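Local coordinates for MW1564 protein (Staphylococcus aureus, PDB 3NTV) that probably transfers a methyl group from S-adenosylmethionine to a hydroxyl of its substrate, as a putative caffeoyl-CoA O-methyltransferase with a Rossmann-type fold, at residues T174-V177 / L178-F182; V189-R192 / N193-Q196. All blocks are in the same frame, centred on the assembly; numbering follows the deposited sequence. Where two conformers were deposited one is given.

Interaction 1 (T174-V177 / L178-F182); sequences TDNV and LYHGF
Asn176 meets Tyr179 through its backbone O and His180 through its side chain, just past the end of strand 170-175. Residues 176-179 form a type I beta turn. It is closed by a hydrogen bond of 3.1 Å from Tyr179 N to Asn176 O. The amide of Asn176 reaches one residue further. Its OD1 accepts from His180 N at 2.9 Å, in a bent bond with an N-H...O angle of 130°. The same OD1 lies over the centre of one face of the imidazole, 3.4 Å above its plane. The His180 ring is swung back over the amide because CG stands beside its own backbone N (chi1 -49°). On the other branch, Asn176 ND2 comes to 3.6 Å from Tyr179 CD2, alongside the phenol ring.

The tight part is the turn, where Asn176, Val177 and Leu178 are buried. Val177 leans on Ala226 of strand 225-230, and Leu178 on Leu29 of the second subunit. His180 makes the looser side and is exposed, though ND1 has a weak hydrogen bond to Asp223. One asparagine amide works at both ends: its oxygen holds the backbone of His180 just after the turn, and its nitrogen gives a weak hydrogen bond to the carboxylate of Asp149, at the end of strand 143-149.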
loop_
_atom_site.group_PDB
_atom_site.type_symbol
_atom_site.label_atom_id
_atom_site.label_comp_id
_atom_site.label_asym_id
_atom_site.label_seq_id
_atom_site.Cartn_x
_atom_site.Cartn_y
_atom_site.Cartn_z
ATOM N N THR A 174 -6.571 3.757 8.267
ATOM C CA THR A 174 -7.960 3.367 8.540
ATOM C C THR A 174 -8.264 2.057 7.836
ATOM O O THR A 174 -8.216 1.984 6.598
ATOM C CB THR A 174 -9.000 4.439 8.136
ATOM O OG1 THR A 174 -8.638 5.732 8.630
ATOM C CG2 THR A 174 -10.389 4.089 8.649
ATOM N N ASP A 175 -8.622 1.038 8.624
ATOM C CA ASP A 175 -9.035 -0.250 8.085
ATOM C C ASP A 175 -10.541 -0.253 7.849
ATOM O O ASP A 175 -11.262 0.566 8.427
ATOM C CB ASP A 175 -8.659 -1.394 9.046
ATOM C CG ASP A 175 -8.591 -2.770 8.404
ATOM O OD1 ASP A 175 -8.682 -2.855 7.151
ATOM O OD2 ASP A 175 -8.489 -3.760 9.147
ATOM N N ASN A 176 -11.007 -1.195 7.015
ATOM C CA ASN A 176 -12.420 -1.440 6.788
ATOM C C ASN A 176 -13.169 -0.293 6.133
ATOM O O ASN A 176 -14.357 -0.103 6.390
ATOM C CB ASN A 176 -13.070 -1.905 8.101
ATOM C CG ASN A 176 -14.209 -2.872 7.946
ATOM O OD1 ASN A 176 -14.408 -3.501 6.895
ATOM N ND2 ASN A 176 -14.981 -2.985 9.000
ATOM N N VAL A 177 -12.499 0.417 5.217
ATOM C CA VAL A 177 -13.114 1.537 4.484
ATOM C C VAL A 177 -14.087 1.055 3.385
ATOM O O VAL A 177 -14.808 1.870 2.807
ATOM C CB VAL A 177 -12.124 2.635 4.023
ATOM C CG1 VAL A 177 -11.477 3.321 5.223
ATOM C CG2 VAL A 177 -11.074 2.072 3.072
ATOM N N LEU A 178 -14.141 -0.268 3.142
ATOM C CA LEU A 178 -15.121 -0.864 2.216
ATOM C C LEU A 178 -16.166 -1.700 2.986
ATOM O O LEU A 178 -16.964 -2.390 2.359
ATOM C CB LEU A 178 -14.424 -1.749 1.147
ATOM C CG LEU A 178 -13.544 -1.034 0.102
ATOM C CD1 LEU A 178 -12.871 -2.043 -0.794
ATOM C CD2 LEU A 178 -14.355 -0.074 -0.770
ATOM N N TYR A 179 -16.193 -1.608 4.345
ATOM C CA TYR A 179 -17.062 -2.418 5.216
ATOM C C TYR A 179 -17.155 -3.867 4.738
ATOM O O TYR A 179 -18.210 -4.333 4.301
ATOM C CB TYR A 179 -18.460 -1.807 5.560
ATOM C CG TYR A 179 -19.070 -2.530 6.755
ATOM C CD1 TYR A 179 -20.196 -3.340 6.609
ATOM C CD2 TYR A 179 -18.414 -2.553 7.986
ATOM C CE1 TYR A 179 -20.678 -4.112 7.671
ATOM C CE2 TYR A 179 -18.893 -3.310 9.053
ATOM C CZ TYR A 179 -20.038 -4.070 8.900
ATOM O OH TYR A 179 -20.502 -4.787 9.981
ATOM N N HIS A 180 -15.999 -4.542 4.693
ATOM C CA HIS A 180 -15.879 -5.946 4.289
ATOM C C HIS A 180 -16.307 -6.206 2.832
ATOM O O HIS A 180 -16.578 -7.352 2.464
ATOM C CB HIS A 180 -16.641 -6.847 5.285
ATOM C CG HIS A 180 -16.327 -6.576 6.722
ATOM N ND1 HIS A 180 -15.107 -6.935 7.278
ATOM C CD2 HIS A 180 -17.093 -6.009 7.680
ATOM C CE1 HIS A 180 -15.180 -6.580 8.551
ATOM N NE2 HIS A 180 -16.354 -6.012 8.834
ATOM N N GLY A 181 -16.371 -5.145 2.031
ATOM C CA GLY A 181 -16.782 -5.217 0.634
ATOM C C GLY A 181 -18.254 -4.933 0.411
ATOM O O GLY A 181 -18.715 -4.971 -0.731
ATOM N N PHE A 182 -18.998 -4.631 1.493
ATOM C CA PHE A 182 -20.439 -4.356 1.414
ATOM C C PHE A 182 -20.825 -3.013 0.865
ATOM O O PHE A 182 -21.982 -2.861 0.491
ATOM C CB PHE A 182 -21.124 -4.538 2.772
ATOM C CG PHE A 182 -21.273 -5.965 3.220
ATOM C CD1 PHE A 182 -22.121 -6.838 2.543
ATOM C CD2 PHE A 182 -20.665 -6.408 4.385
ATOM C CE1 PHE A 182 -22.276 -8.157 2.972
ATOM C CE2 PHE A 182 -20.837 -7.720 4.825
ATOM C CZ PHE A 182 -21.635 -8.587 4.112
#

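Interaction 2 (V189-R192 / N193-Q196); sequences VRSR and NVRQ
Ser191 OG accepts the backbone N-H of Val194 at 3.2 Å, and a second backbone nitrogen, Asn193 N, lies 3.3 Å from the same oxygen. The Val194 bond is nearly straight, with an N-H...O angle of 166°. Ser191 OG is placed for it by a torsion that sets it opposite the backbone N and beside the carbonyl carbon (chi1 170°). This places the hydroxyl beside the first turn of helix 192-209. Val194 also packs against this serine, with CG2 3.7 Å from Ser191 CB.

The backbone bonds of the helix start here as well. Ser191 O receives Arg195 N at 3.0 Å, and Arg192 O receives Gln196 N at 2.9 Å.

Arg195 folds back over the start of the helix. Its chain bends at chi3, which brings the guanidinium face over Arg192 CA, 3.4 Å above the plane and offset toward the rim. NH1 is hydrogen-bonded to Ile188 O, in the loop before the helix. It also comes to 3.1 Å from Val189 O. The side chain therefore spans from the helix to the preceding 3-10 segment.

Arg192 runs out extended from CG to NE and crosses Arg195 at about a right angle. Its NH1 comes to 3.2 Å from Gln196 CD, the guanidinium and amide planes turned 64° apart.

Val194 also packs on Ile188 of the preceding loop, whereas Arg192, Asn193 and Gln196 are exposed. The arrangement is a serine N-cap, in which a side-chain oxygen takes up a backbone N-H of the first helical turn.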
loop_
_atom_site.group_PDB
_atom_site.type_symbol
_atom_site.label_atom_id
_atom_site.label_comp_id
_atom_site.label_asym_id
_atom_site.label_seq_id
_atom_site.Cartn_x
_atom_site.Cartn_y
_atom_site.Cartn_z
ATOM N N VAL A 189 -29.374 -5.317 1.455
ATOM C CA VAL A 189 -30.832 -5.351 1.666
ATOM C C VAL A 189 -31.224 -6.418 2.720
ATOM O O VAL A 189 -32.325 -6.370 3.260
ATOM C CB VAL A 189 -31.638 -5.575 0.349
ATOM C CG1 VAL A 189 -31.470 -4.410 -0.616
ATOM C CG2 VAL A 189 -31.282 -6.903 -0.327
ATOM N N ARG A 190 -30.328 -7.374 2.991
ATOM C CA ARG A 190 -30.568 -8.480 3.924
ATOM C C ARG A 190 -30.363 -8.124 5.387
ATOM O O ARG A 190 -30.916 -8.808 6.249
ATOM C CB ARG A 190 -29.705 -9.686 3.559
ATOM C CG ARG A 190 -30.062 -10.302 2.209
ATOM C CD ARG A 190 -28.932 -11.146 1.691
ATOM N NE ARG A 190 -29.292 -11.797 0.437
ATOM C CZ ARG A 190 -28.417 -12.351 -0.394
ATOM N NH1 ARG A 190 -27.121 -12.341 -0.109
ATOM N NH2 ARG A 190 -28.832 -12.924 -1.515
ATOM N N SER A 191 -29.581 -7.066 5.683
ATOM C CA SER A 191 -29.309 -6.713 7.075
ATOM C C SER A 191 -29.352 -5.231 7.393
ATOM O O SER A 191 -28.567 -4.459 6.837
ATOM C CB SER A 191 -27.963 -7.295 7.504
ATOM O OG SER A 191 -27.553 -6.789 8.765
ATOM N N ARG A 192 -30.205 -4.846 8.360
ATOM C CA ARG A 192 -30.273 -3.458 8.823
ATOM C C ARG A 192 -28.930 -3.008 9.414
ATOM O O ARG A 192 -28.494 -1.880 9.141
ATOM C CB ARG A 192 -31.403 -3.262 9.843
ATOM C CG ARG A 192 -31.686 -1.790 10.134
ATOM C CD ARG A 192 -32.659 -1.616 11.284
ATOM N NE ARG A 192 -33.151 -0.240 11.354
ATOM C CZ ARG A 192 -32.627 0.708 12.124
ATOM N NH1 ARG A 192 -31.595 0.437 12.913
ATOM N NH2 ARG A 192 -33.135 1.932 12.116
ATOM N N ASN A 193 -28.286 -3.888 10.216
ATOM C CA ASN A 193 -27.001 -3.579 10.844
ATOM C C ASN A 193 -25.921 -3.303 9.781
ATOM O O ASN A 193 -25.176 -2.333 9.899
ATOM C CB ASN A 193 -26.590 -4.697 11.807
ATOM C CG ASN A 193 -27.542 -4.888 12.974
ATOM O OD1 ASN A 193 -28.064 -5.981 13.204
ATOM N ND2 ASN A 193 -27.783 -3.840 13.747
ATOM N N VAL A 194 -25.888 -4.113 8.717
ATOM C CA VAL A 194 -24.920 -3.922 7.616
ATOM C C VAL A 194 -25.190 -2.584 6.928
ATOM O O VAL A 194 -24.262 -1.817 6.719
ATOM C CB VAL A 194 -24.902 -5.122 6.638
ATOM C CG1 VAL A 194 -24.064 -4.817 5.398
ATOM C CG2 VAL A 194 -24.373 -6.363 7.338
ATOM N N ARG A 195 -26.475 -2.246 6.678
ATOM C CA ARG A 195 -26.807 -0.939 6.089
ATOM C C ARG A 195 -26.350 0.229 6.937
ATOM O O ARG A 195 -25.782 1.188 6.400
ATOM C CB ARG A 195 -28.311 -0.827 5.795
ATOM C CG ARG A 195 -28.714 -1.760 4.676
ATOM C CD ARG A 195 -30.134 -1.515 4.184
ATOM N NE ARG A 195 -31.163 -1.651 5.228
ATOM C CZ ARG A 195 -31.763 -2.791 5.559
ATOM N NH1 ARG A 195 -31.404 -3.931 4.983
ATOM N NH2 ARG A 195 -32.715 -2.802 6.486
ATOM N N GLN A 196 -26.552 0.148 8.263
ATOM C CA GLN A 196 -26.140 1.209 9.189
ATOM C C GLN A 196 -24.606 1.369 9.148
ATOM O O GLN A 196 -24.112 2.494 9.130
ATOM C CB GLN A 196 -26.582 0.884 10.620
ATOM C CG GLN A 196 -28.086 1.008 10.841
ATOM C CD GLN A 196 -28.429 0.660 12.263
ATOM O OE1 GLN A 196 -28.508 -0.512 12.647
ATOM N NE2 GLN A 196 -28.599 1.677 13.087
#

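How the interactions relate
Interactions 1 and 2 follow one another along the chain, and their centres are about 14 Å apart. Interaction 1 begins at the end of strand 170-175, within the mixed sheet, and runs into the loop beyond. Interaction 2 lies where that connection ends and helix 192-209 begins. The first is largely buried, while the second is at the surface, its centre about 23 Å from the centre of the chain. They touch directly: Phe182 CG packs on Val194 CG1 at 3.7 Å, and Tyr179 adds a looser contact to the same methyl. The beginning of the helix is thus packed against the loop that leaves the strand, within the O-methyltransferase family region, which has a Rossmann fold.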